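PDB 5EVH: SnoaL-like domain-containing protein from Kribbella flavida, which is of unknown function but carries a SnoaL-like domain of the NTF2 clan, a cone-shaped fold that in relatives often encloses a ligand pocket or active site. Local coordinates for residues W19-M28 against F50-L61; D72-Y80 against A92-D100. All coordinates share one frame; numbering follows the deposited sequence. Where two conformers were deposited one is given.

The two contacts are two parts of one NTF2-like fold, with all four segments inside the SnoaL-like domain. Along the chain they come in series: contact 1 closes before contact 2 opens. Contact 1 joins the end of helix 7-20 and helix 24-28 to helix 47-58; contact 2 pairs strands 75-84 and 92-99 within the mixed sheet. Their centres lie about 17 Å apart, on opposite sides of the chain's centre, yet they meet where W19 CZ3 comes 3.5 Å from Y80 OH. Helix 7-20 links them, touching A76, L78, Y80 and L96 with its side chains, so that the helical layer closes over one face of the sheet.

Contact 1: residues W19-M28 against F50-L61; sequences WTGRDFDTAM and FRAFMEPFSRIL
F24 and M54 interlock as reciprocal knobs into holes, packing helix 24-28 against helix 47-58 in the helical layer of this NTF2-like fold. One of two conformers is described for W19, M54 and S58. The F24 ring drops among R51, M54, E55 and S58, while the bent selenomethionine M54 fills the hollow between W19, F24, A27 and M28. With CG of F24 anti to its carbonyl carbon (chi1 -55°), the ring lies under E55, whose CG sits 3.6 Å from the ring centroid in a CH-pi contact; the carboxylate beyond it stacks almost flat on the ring, and R22 O lies over the opposite face. M54 SE comes obliquely to F24 and at the edge of W19, a Met-aromatic contact with both. R51 spans two acids in salt bridges, its guanidinium plane holding both oxygens: NH1 reaches D25 OD1 at 3.1 Å, and NE and NH2 converge on E55 OE1. W19 turns its edge to the face of F57, planes at 83°, and S58 CB lies over the five-membered ring of W19. W19 NE1 donates almost straight to M54 O at 3.1 Å, from above the carbonyl plane. S58 OG donates to W19 O, meeting it from the face opposite R22 N. From R22, whose positive phi closes a Schellman motif, the extended side chain ends with NH2 donating to L61 O at 2.7 Å, within the guanidinium plane.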
loop_
_atom_site.group_PDB
_atom_site.type_symbol
_atom_site.label_atom_id
_atom_site.label_comp_id
_atom_site.label_asym_id
_atom_site.label_seq_id
_atom_site.Cartn_x
_atom_site.Cartn_y
_atom_site.Cartn_z
ATOM N N TRP A 19 10.986 -11.420 -9.459
ATOM C CA TRP A 19 11.406 -11.190 -8.089
ATOM C C TRP A 19 10.776 -12.217 -7.163
ATOM O O TRP A 19 11.479 -12.900 -6.415
ATOM C CB TRP A 19 11.078 -9.727 -7.704
ATOM C CG TRP A 19 11.225 -9.412 -6.271
ATOM C CD1 TRP A 19 12.394 -9.300 -5.560
ATOM C CD2 TRP A 19 10.160 -9.119 -5.349
ATOM N NE1 TRP A 19 12.110 -9.010 -4.237
ATOM C CE2 TRP A 19 10.745 -8.906 -4.083
ATOM C CE3 TRP A 19 8.764 -9.046 -5.467
ATOM C CZ2 TRP A 19 9.979 -8.575 -2.947
ATOM C CZ3 TRP A 19 8.012 -8.722 -4.353
ATOM C CH2 TRP A 19 8.619 -8.492 -3.100
ATOM N N THR A 20 9.443 -12.401 -7.239
ATOM C CA THR A 20 8.819 -13.410 -6.387
ATOM C C THR A 20 9.338 -14.810 -6.775
ATOM O O THR A 20 9.537 -15.646 -5.894
ATOM C CB THR A 20 7.260 -13.327 -6.426
ATOM O OG1 THR A 20 6.814 -13.458 -7.780
ATOM C CG2 THR A 20 6.764 -11.946 -5.907
ATOM N N GLY A 21 9.663 -15.069 -8.059
ATOM C CA GLY A 21 10.209 -16.420 -8.367
ATOM C C GLY A 21 11.698 -16.568 -8.055
ATOM O O GLY A 21 12.317 -17.560 -8.415
ATOM N N ARG A 22 12.329 -15.546 -7.447
ATOM C CA ARG A 22 13.749 -15.607 -7.015
ATOM C C ARG A 22 14.702 -15.738 -8.194
ATOM O O ARG A 22 15.817 -16.282 -8.078
ATOM C CB ARG A 22 13.987 -16.743 -6.026
ATOM C CG ARG A 22 13.069 -16.628 -4.831
ATOM C CD ARG A 22 13.514 -17.497 -3.700
ATOM N NE ARG A 22 12.493 -17.424 -2.652
ATOM C CZ ARG A 22 12.652 -18.004 -1.471
ATOM N NH1 ARG A 22 13.797 -18.659 -1.229
ATOM N NH2 ARG A 22 11.702 -17.907 -0.532
ATOM N N ASP A 23 14.257 -15.195 -9.313
ATOM C CA ASP A 23 15.023 -15.080 -10.530
ATOM C C ASP A 23 15.524 -13.636 -10.583
ATOM O O ASP A 23 15.036 -12.805 -11.353
ATOM C CB ASP A 23 14.103 -15.482 -11.661
ATOM C CG ASP A 23 14.720 -15.384 -13.042
ATOM O OD1 ASP A 23 15.942 -15.174 -13.199
ATOM O OD2 ASP A 23 13.897 -15.522 -13.985
ATOM N N PHE A 24 16.551 -13.322 -9.749
ATOM C CA PHE A 24 16.875 -11.920 -9.486
ATOM C C PHE A 24 17.624 -11.256 -10.608
ATOM O O PHE A 24 17.472 -10.048 -10.815
ATOM C CB PHE A 24 17.755 -11.790 -8.255
ATOM C CG PHE A 24 17.168 -12.400 -7.113
ATOM C CD1 PHE A 24 15.978 -11.899 -6.646
ATOM C CD2 PHE A 24 17.787 -13.507 -6.490
ATOM C CE1 PHE A 24 15.388 -12.524 -5.557
ATOM C CE2 PHE A 24 17.228 -14.143 -5.371
ATOM C CZ PHE A 24 16.014 -13.672 -4.902
ATOM N N ASP A 25 18.542 -11.973 -11.236
ATOM C CA ASP A 25 19.202 -11.393 -12.386
ATOM C C ASP A 25 18.172 -10.946 -13.396
ATOM O O ASP A 25 18.313 -9.868 -13.986
ATOM C CB ASP A 25 20.163 -12.391 -13.001
ATOM C CG ASP A 25 21.410 -12.624 -12.112
ATOM O OD1 ASP A 25 21.583 -11.884 -11.097
ATOM O OD2 ASP A 25 22.194 -13.538 -12.458
ATOM N N THR A 26 17.076 -11.720 -13.542
ATOM C CA THR A 26 16.036 -11.325 -14.493
ATOM C C THR A 26 15.273 -10.114 -13.984
ATOM O O THR A 26 15.036 -9.159 -14.744
ATOM C CB THR A 26 15.081 -12.501 -14.753
ATOM O OG1 THR A 26 15.878 -13.581 -15.286
ATOM C CG2 THR A 26 13.956 -12.125 -15.769
ATOM N N ALA A 27 14.909 -10.111 -12.696
ATOM C CA ALA A 27 14.194 -8.965 -12.128
ATOM C C ALA A 27 14.996 -7.684 -12.275
ATOM O O ALA A 27 14.437 -6.633 -12.636
ATOM C CB ALA A 27 13.868 -9.225 -10.642
HETATM N N MSE A 28 16.325 -7.770 -12.095
HETATM C CA MSE A 28 17.172 -6.583 -12.123
HETATM C C MSE A 28 17.335 -6.044 -13.530
HETATM O O MSE A 28 17.729 -4.893 -13.696
HETATM C CB MSE A 28 18.538 -6.886 -11.499
HETATM C CG MSE A 28 18.467 -7.113 -9.977
HETATM SE SE MSE A 28 17.753 -5.623 -8.941
HETATM C CE MSE A 28 19.086 -4.351 -9.466
ATOM N N PHE A 50 19.461 -1.203 -4.044
ATOM C CA PHE A 50 18.119 -1.761 -4.206
ATOM C C PHE A 50 18.180 -3.292 -4.137
ATOM O O PHE A 50 17.364 -3.940 -3.470
ATOM C CB PHE A 50 17.505 -1.295 -5.540
ATOM C CG PHE A 50 16.105 -1.763 -5.732
ATOM C CD1 PHE A 50 15.071 -1.215 -4.969
ATOM C CD2 PHE A 50 15.808 -2.780 -6.658
ATOM C CE1 PHE A 50 13.748 -1.670 -5.117
ATOM C CE2 PHE A 50 14.524 -3.244 -6.797
ATOM C CZ PHE A 50 13.461 -2.703 -6.056
ATOM N N ARG A 51 19.131 -3.881 -4.857
ATOM C CA ARG A 51 19.284 -5.330 -4.846
ATOM C C ARG A 51 19.524 -5.853 -3.436
ATOM O O ARG A 51 18.917 -6.849 -3.018
ATOM C CB ARG A 51 20.416 -5.714 -5.782
ATOM C CG ARG A 51 20.730 -7.172 -5.727
ATOM C CD ARG A 51 21.313 -7.680 -7.024
ATOM N NE ARG A 51 21.146 -9.132 -6.967
ATOM C CZ ARG A 51 21.258 -9.942 -7.996
ATOM N NH1 ARG A 51 21.524 -9.414 -9.177
ATOM N NH2 ARG A 51 21.090 -11.263 -7.827
ATOM N N ALA A 52 20.377 -5.171 -2.670
ATOM C CA ALA A 52 20.635 -5.600 -1.309
ATOM C C ALA A 52 19.378 -5.559 -0.446
ATOM O O ALA A 52 19.321 -6.270 0.549
ATOM C CB ALA A 52 21.772 -4.742 -0.691
ATOM N N PHE A 53 18.363 -4.755 -0.796
ATOM C CA PHE A 53 17.085 -4.715 -0.071
ATOM C C PHE A 53 16.100 -5.768 -0.611
ATOM O O PHE A 53 15.501 -6.524 0.163
ATOM C CB PHE A 53 16.504 -3.286 -0.151
ATOM C CG PHE A 53 15.026 -3.196 0.065
ATOM C CD1 PHE A 53 14.486 -3.324 1.311
ATOM C CD2 PHE A 53 14.174 -2.937 -0.988
ATOM C CE1 PHE A 53 13.081 -3.250 1.499
ATOM C CE2 PHE A 53 12.787 -2.840 -0.803
ATOM C CZ PHE A 53 12.252 -2.988 0.443
HETATM N N MSE A 54 15.944 -5.842 -1.940
HETATM C CA MSE A 54 14.886 -6.683 -2.559
HETATM C C MSE A 54 15.221 -8.157 -2.402
HETATM O O MSE A 54 14.345 -8.985 -2.099
HETATM C CB MSE A 54 14.640 -6.354 -4.073
HETATM C CG MSE A 54 15.812 -6.551 -5.067
HETATM SE SE MSE A 54 16.079 -8.311 -6.049
HETATM C CE MSE A 54 14.953 -7.986 -7.630
ATOM N N GLU A 55 16.486 -8.501 -2.600
ATOM C CA GLU A 55 16.822 -9.924 -2.617
ATOM C C GLU A 55 16.479 -10.624 -1.295
ATOM O O GLU A 55 15.777 -11.648 -1.341
ATOM C CB GLU A 55 18.303 -10.113 -3.005
ATOM C CG GLU A 55 18.553 -11.519 -3.373
ATOM C CD GLU A 55 19.896 -11.770 -4.108
ATOM O OE1 GLU A 55 20.453 -10.880 -4.805
ATOM O OE2 GLU A 55 20.366 -12.913 -3.990
ATOM N N PRO A 56 16.945 -10.160 -0.110
ATOM C CA PRO A 56 16.514 -10.790 1.170
ATOM C C PRO A 56 15.004 -10.812 1.336
ATOM O O PRO A 56 14.434 -11.762 1.897
ATOM C CB PRO A 56 17.168 -9.907 2.248
ATOM C CG PRO A 56 18.153 -9.062 1.543
ATOM C CD PRO A 56 17.797 -8.970 0.108
ATOM N N PHE A 57 14.332 -9.786 0.818
ATOM C CA PHE A 57 12.871 -9.745 0.906
ATOM C C PHE A 57 12.296 -10.911 0.130
ATOM O O PHE A 57 11.488 -11.703 0.659
ATOM C CB PHE A 57 12.403 -8.381 0.376
ATOM C CG PHE A 57 10.972 -7.982 0.713
ATOM C CD1 PHE A 57 10.078 -8.860 1.291
ATOM C CD2 PHE A 57 10.539 -6.674 0.407
ATOM C CE1 PHE A 57 8.750 -8.453 1.569
ATOM C CE2 PHE A 57 9.211 -6.252 0.692
ATOM C CZ PHE A 57 8.330 -7.137 1.276
ATOM N N SER A 58 12.706 -11.066 -1.139
ATOM C CA SER A 58 12.113 -12.156 -1.900
ATOM C C SER A 58 12.311 -13.484 -1.169
ATOM O O SER A 58 11.403 -14.329 -1.155
ATOM C CB SER A 58 12.682 -12.266 -3.318
ATOM O OG SER A 58 12.082 -13.418 -3.916
ATOM N N ARG A 59 13.483 -13.685 -0.560
ATOM C CA ARG A 59 13.794 -14.981 0.049
ATOM C C ARG A 59 13.084 -15.249 1.378
ATOM O O ARG A 59 13.275 -16.324 1.949
ATOM C CB ARG A 59 15.297 -15.117 0.289
ATOM C CG ARG A 59 16.110 -15.215 -0.958
ATOM C CD ARG A 59 17.433 -15.826 -0.626
ATOM N NE ARG A 59 18.510 -15.106 -1.278
ATOM C CZ ARG A 59 19.007 -15.412 -2.473
ATOM N NH1 ARG A 59 18.519 -16.426 -3.177
ATOM N NH2 ARG A 59 20.001 -14.691 -2.959
ATOM N N ILE A 60 12.358 -14.288 1.940
ATOM C CA ILE A 60 11.454 -14.630 3.036
ATOM C C ILE A 60 10.045 -14.927 2.493
ATOM O O ILE A 60 9.209 -15.448 3.233
ATOM C CB ILE A 60 11.342 -13.554 4.148
ATOM C CG1 ILE A 60 10.509 -12.393 3.691
ATOM C CG2 ILE A 60 12.734 -13.110 4.672
ATOM C CD1 ILE A 60 10.370 -11.351 4.731
ATOM N N LEU A 61 9.777 -14.676 1.210
ATOM C CA LEU A 61 8.459 -14.965 0.631
ATOM C C LEU A 61 8.296 -16.455 0.317
ATOM O O LEU A 61 9.158 -17.050 -0.342
ATOM C CB LEU A 61 8.278 -14.235 -0.704
ATOM C CG LEU A 61 7.292 -13.108 -0.660
ATOM C CD1 LEU A 61 7.881 -12.079 0.334
ATOM C CD2 LEU A 61 7.089 -12.562 -2.058
HETATM O O HOH W 1 10.296 -15.601 -3.198
HETATM O O HOH W 2 16.371 -18.984 -2.421
#

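Contact 2: residues D72-Y80 against A92-D100; sequences DATTALLMY and AAEHLTVHD
Y80 OH donates to E94 OE2 at 2.7 Å, a side-chain bond laid across the antiparallel hairpin of strands 75-84 and 92-99. The tyrosine reaches its partner because CG lies between the backbone N and the carbonyl carbon (chi1 52°), which swings the ring over the neighbouring strand. A92 O then lies over one ring face, and A92 CB packs 3.7 Å from Y80 CZ. Ring and carboxylate stand nearly perpendicular, and the hydroxyl meets OE2 from above the carboxylate plane. A phenylalanine in place of Y80 would probably leave E94 OE2 without this hydroxyl and its carboxylate freer to turn. The glutamate chain runs extended beside L78, pointing the same way, with OE1 near L78 CD1.

The backbones pair regularly. A76 with L96, L78 with E94 and Y80 with A92 are hydrogen-bonded pairs; L78 N donates to E94 O at 2.9 Å, and E94 N returns a bond to L78 O at 2.8 Å. CA-H...O contacts fill in at the pairs between them. On the face of A76, L78 and L96, L78 CD2 touches L96 CD1 at 4.2 Å, and A12 of helix 7-20 touches all three. The other face carries T75, L77, M79, A93, H95 and T97. There L77 CD1 rests on H95 CB, while one water lies 2.8 Å from T75 OG1 and 3.0 Å from H95 NE2. The second subunit packs on this face: its A93 meets A93, and its S68 touches L77 and H95. The chemistry thus divides by face: a buried hydroxyl-carboxylate pair, with the H16 ring of helix 7-20 beside Y80, lies on the sheet face that this helix packs against, probably the side that forms the pocket in NTF2-like proteins, while a mixed surface meets the dimer partner.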
loop_
_atom_site.group_PDB
_atom_site.type_symbol
_atom_site.label_atom_id
_atom_site.label_comp_id
_atom_site.label_asym_id
_atom_site.label_seq_id
_atom_site.Cartn_x
_atom_site.Cartn_y
_atom_site.Cartn_z
ATOM N N ASP A 72 -0.337 3.030 -16.728
ATOM C CA ASP A 72 -0.402 3.716 -18.029
ATOM C C ASP A 72 0.967 3.648 -18.702
ATOM O O ASP A 72 1.735 2.704 -18.495
ATOM C CB ASP A 72 -0.891 5.166 -17.867
ATOM C CG ASP A 72 -0.042 5.999 -16.879
ATOM O OD1 ASP A 72 1.157 5.706 -16.624
ATOM O OD2 ASP A 72 -0.566 7.019 -16.348
ATOM N N ALA A 73 1.294 4.650 -19.510
ATOM C CA ALA A 73 2.483 4.535 -20.325
ATOM C C ALA A 73 3.736 4.592 -19.461
ATOM O O ALA A 73 4.748 3.965 -19.805
ATOM C CB ALA A 73 2.488 5.649 -21.370
ATOM N N THR A 74 3.693 5.319 -18.325
ATOM C CA THR A 74 4.919 5.507 -17.561
ATOM C C THR A 74 4.812 5.164 -16.081
ATOM O O THR A 74 5.845 5.197 -15.391
ATOM C CB THR A 74 5.407 6.954 -17.690
ATOM O OG1 THR A 74 4.410 7.836 -17.161
ATOM C CG2 THR A 74 5.754 7.299 -19.194
ATOM N N THR A 75 3.621 4.893 -15.553
ATOM C CA THR A 75 3.537 4.529 -14.137
ATOM C C THR A 75 2.623 3.345 -13.983
ATOM O O THR A 75 1.749 3.088 -14.830
ATOM C CB THR A 75 2.999 5.646 -13.218
ATOM O OG1 THR A 75 1.660 5.959 -13.584
ATOM C CG2 THR A 75 3.907 6.917 -13.253
ATOM N N ALA A 76 2.808 2.642 -12.860
ATOM C CA ALA A 76 2.009 1.490 -12.555
ATOM C C ALA A 76 1.770 1.487 -11.058
ATOM O O ALA A 76 2.582 1.993 -10.263
ATOM C CB ALA A 76 2.696 0.164 -13.017
ATOM N N LEU A 77 0.679 0.845 -10.675
ATOM C CA LEU A 77 0.307 0.745 -9.281
ATOM C C LEU A 77 -0.179 -0.686 -9.061
ATOM O O LEU A 77 -1.059 -1.179 -9.791
ATOM C CB LEU A 77 -0.802 1.792 -8.975
ATOM C CG LEU A 77 -1.168 1.977 -7.510
ATOM C CD1 LEU A 77 0.069 2.498 -6.690
ATOM C CD2 LEU A 77 -2.356 3.000 -7.391
ATOM N N LEU A 78 0.388 -1.368 -8.081
ATOM C CA LEU A 78 -0.106 -2.719 -7.842
ATOM C C LEU A 78 -0.125 -3.046 -6.363
ATOM O O LEU A 78 0.561 -2.411 -5.542
ATOM C CB LEU A 78 0.706 -3.761 -8.541
ATOM C CG LEU A 78 2.179 -3.654 -8.549
ATOM C CD1 LEU A 78 2.566 -4.760 -7.661
ATOM C CD2 LEU A 78 2.535 -4.048 -9.929
HETATM N N MSE A 79 -0.992 -4.002 -6.042
HETATM C CA MSE A 79 -1.111 -4.450 -4.642
HETATM C C MSE A 79 -1.118 -5.979 -4.702
HETATM O O MSE A 79 -1.797 -6.576 -5.578
HETATM C CB MSE A 79 -2.378 -3.926 -4.021
HETATM C CG MSE A 79 -2.493 -4.471 -2.554
HETATM SE SE MSE A 79 -4.135 -3.867 -1.643
HETATM C CE MSE A 79 -3.690 -1.909 -1.447
ATOM N N TYR A 80 -0.353 -6.632 -3.805
ATOM C CA TYR A 80 -0.221 -8.077 -3.824
ATOM C C TYR A 80 -0.180 -8.579 -2.390
ATOM O O TYR A 80 0.243 -7.882 -1.468
ATOM C CB TYR A 80 1.014 -8.555 -4.635
ATOM C CG TYR A 80 2.312 -7.911 -4.237
ATOM C CD1 TYR A 80 2.758 -6.757 -4.873
ATOM C CD2 TYR A 80 3.091 -8.468 -3.235
ATOM C CE1 TYR A 80 3.984 -6.181 -4.513
ATOM C CE2 TYR A 80 4.311 -7.911 -2.863
ATOM C CZ TYR A 80 4.736 -6.755 -3.503
ATOM O OH TYR A 80 5.939 -6.174 -3.133
ATOM N N ALA A 92 1.493 -5.947 0.266
ATOM C CA ALA A 92 2.287 -4.766 -0.044
ATOM C C ALA A 92 1.662 -4.029 -1.226
ATOM O O ALA A 92 0.975 -4.632 -2.057
ATOM C CB ALA A 92 3.762 -5.100 -0.364
ATOM N N ALA A 93 1.903 -2.727 -1.316
ATOM C CA ALA A 93 1.493 -1.994 -2.515
ATOM C C ALA A 93 2.706 -1.253 -3.068
ATOM O O ALA A 93 3.560 -0.784 -2.285
ATOM C CB ALA A 93 0.378 -0.959 -2.175
ATOM N N GLU A 94 2.794 -1.146 -4.414
ATOM C CA GLU A 94 3.938 -0.524 -5.046
ATOM C C GLU A 94 3.462 0.455 -6.085
ATOM O O GLU A 94 2.571 0.130 -6.900
ATOM C CB GLU A 94 4.910 -1.545 -5.775
ATOM C CG GLU A 94 5.531 -2.493 -4.796
ATOM C CD GLU A 94 6.376 -3.574 -5.502
ATOM O OE1 GLU A 94 6.383 -3.525 -6.735
ATOM O OE2 GLU A 94 7.015 -4.435 -4.825
ATOM N N HIS A 95 4.119 1.627 -6.109
ATOM C CA HIS A 95 3.878 2.620 -7.131
ATOM C C HIS A 95 5.180 2.715 -7.919
ATOM O O HIS A 95 6.225 3.035 -7.331
ATOM C CB HIS A 95 3.519 3.966 -6.508
ATOM C CG HIS A 95 3.402 5.076 -7.523
ATOM N ND1 HIS A 95 3.813 6.370 -7.263
ATOM C CD2 HIS A 95 2.869 5.100 -8.782
ATOM C CE1 HIS A 95 3.566 7.140 -8.320
ATOM N NE2 HIS A 95 3.019 6.386 -9.269
ATOM N N LEU A 96 5.147 2.413 -9.219
ATOM C CA LEU A 96 6.373 2.325 -10.027
ATOM C C LEU A 96 6.347 3.377 -11.123
ATOM O O LEU A 96 5.312 3.611 -11.755
ATOM C CB LEU A 96 6.515 0.950 -10.707
ATOM C CG LEU A 96 6.534 -0.232 -9.734
ATOM C CD1 LEU A 96 5.105 -0.698 -9.512
ATOM C CD2 LEU A 96 7.415 -1.346 -10.282
ATOM N N THR A 97 7.499 3.978 -11.377
ATOM C CA THR A 97 7.695 4.813 -12.555
ATOM C C THR A 97 8.638 4.084 -13.477
ATOM O O THR A 97 9.692 3.612 -13.038
ATOM C CB THR A 97 8.333 6.165 -12.153
ATOM O OG1 THR A 97 7.478 6.754 -11.167
ATOM C CG2 THR A 97 8.525 7.077 -13.324
ATOM N N VAL A 98 8.320 4.051 -14.773
ATOM C CA VAL A 98 9.057 3.195 -15.701
ATOM C C VAL A 98 9.391 4.020 -16.929
ATOM O O VAL A 98 8.491 4.639 -17.504
ATOM C CB VAL A 98 8.221 1.970 -16.117
ATOM C CG1 VAL A 98 9.007 1.165 -17.193
ATOM C CG2 VAL A 98 7.801 1.127 -14.838
ATOM N N HIS A 99 10.671 4.050 -17.319
ATOM C CA HIS A 99 11.105 4.757 -18.526
ATOM C C HIS A 99 11.920 3.793 -19.351
ATOM O O HIS A 99 12.853 3.168 -18.834
ATOM C CB HIS A 99 11.908 6.019 -18.209
ATOM C CG HIS A 99 11.067 7.070 -17.546
ATOM N ND1 HIS A 99 9.980 7.653 -18.173
ATOM C CD2 HIS A 99 11.101 7.591 -16.290
ATOM C CE1 HIS A 99 9.400 8.504 -17.341
ATOM N NE2 HIS A 99 10.065 8.495 -16.197
ATOM N N ASP A 100 11.503 3.620 -20.604
ATOM C CA ASP A 100 12.180 2.762 -21.559
ATOM C C ASP A 100 12.432 1.379 -20.969
ATOM O O ASP A 100 13.532 0.845 -21.038
ATOM C CB ASP A 100 13.483 3.420 -22.052
HETATM O O HOH W 3 7.109 3.525 -19.711
HETATM O O HOH W 4 0.679 6.943 -11.115
#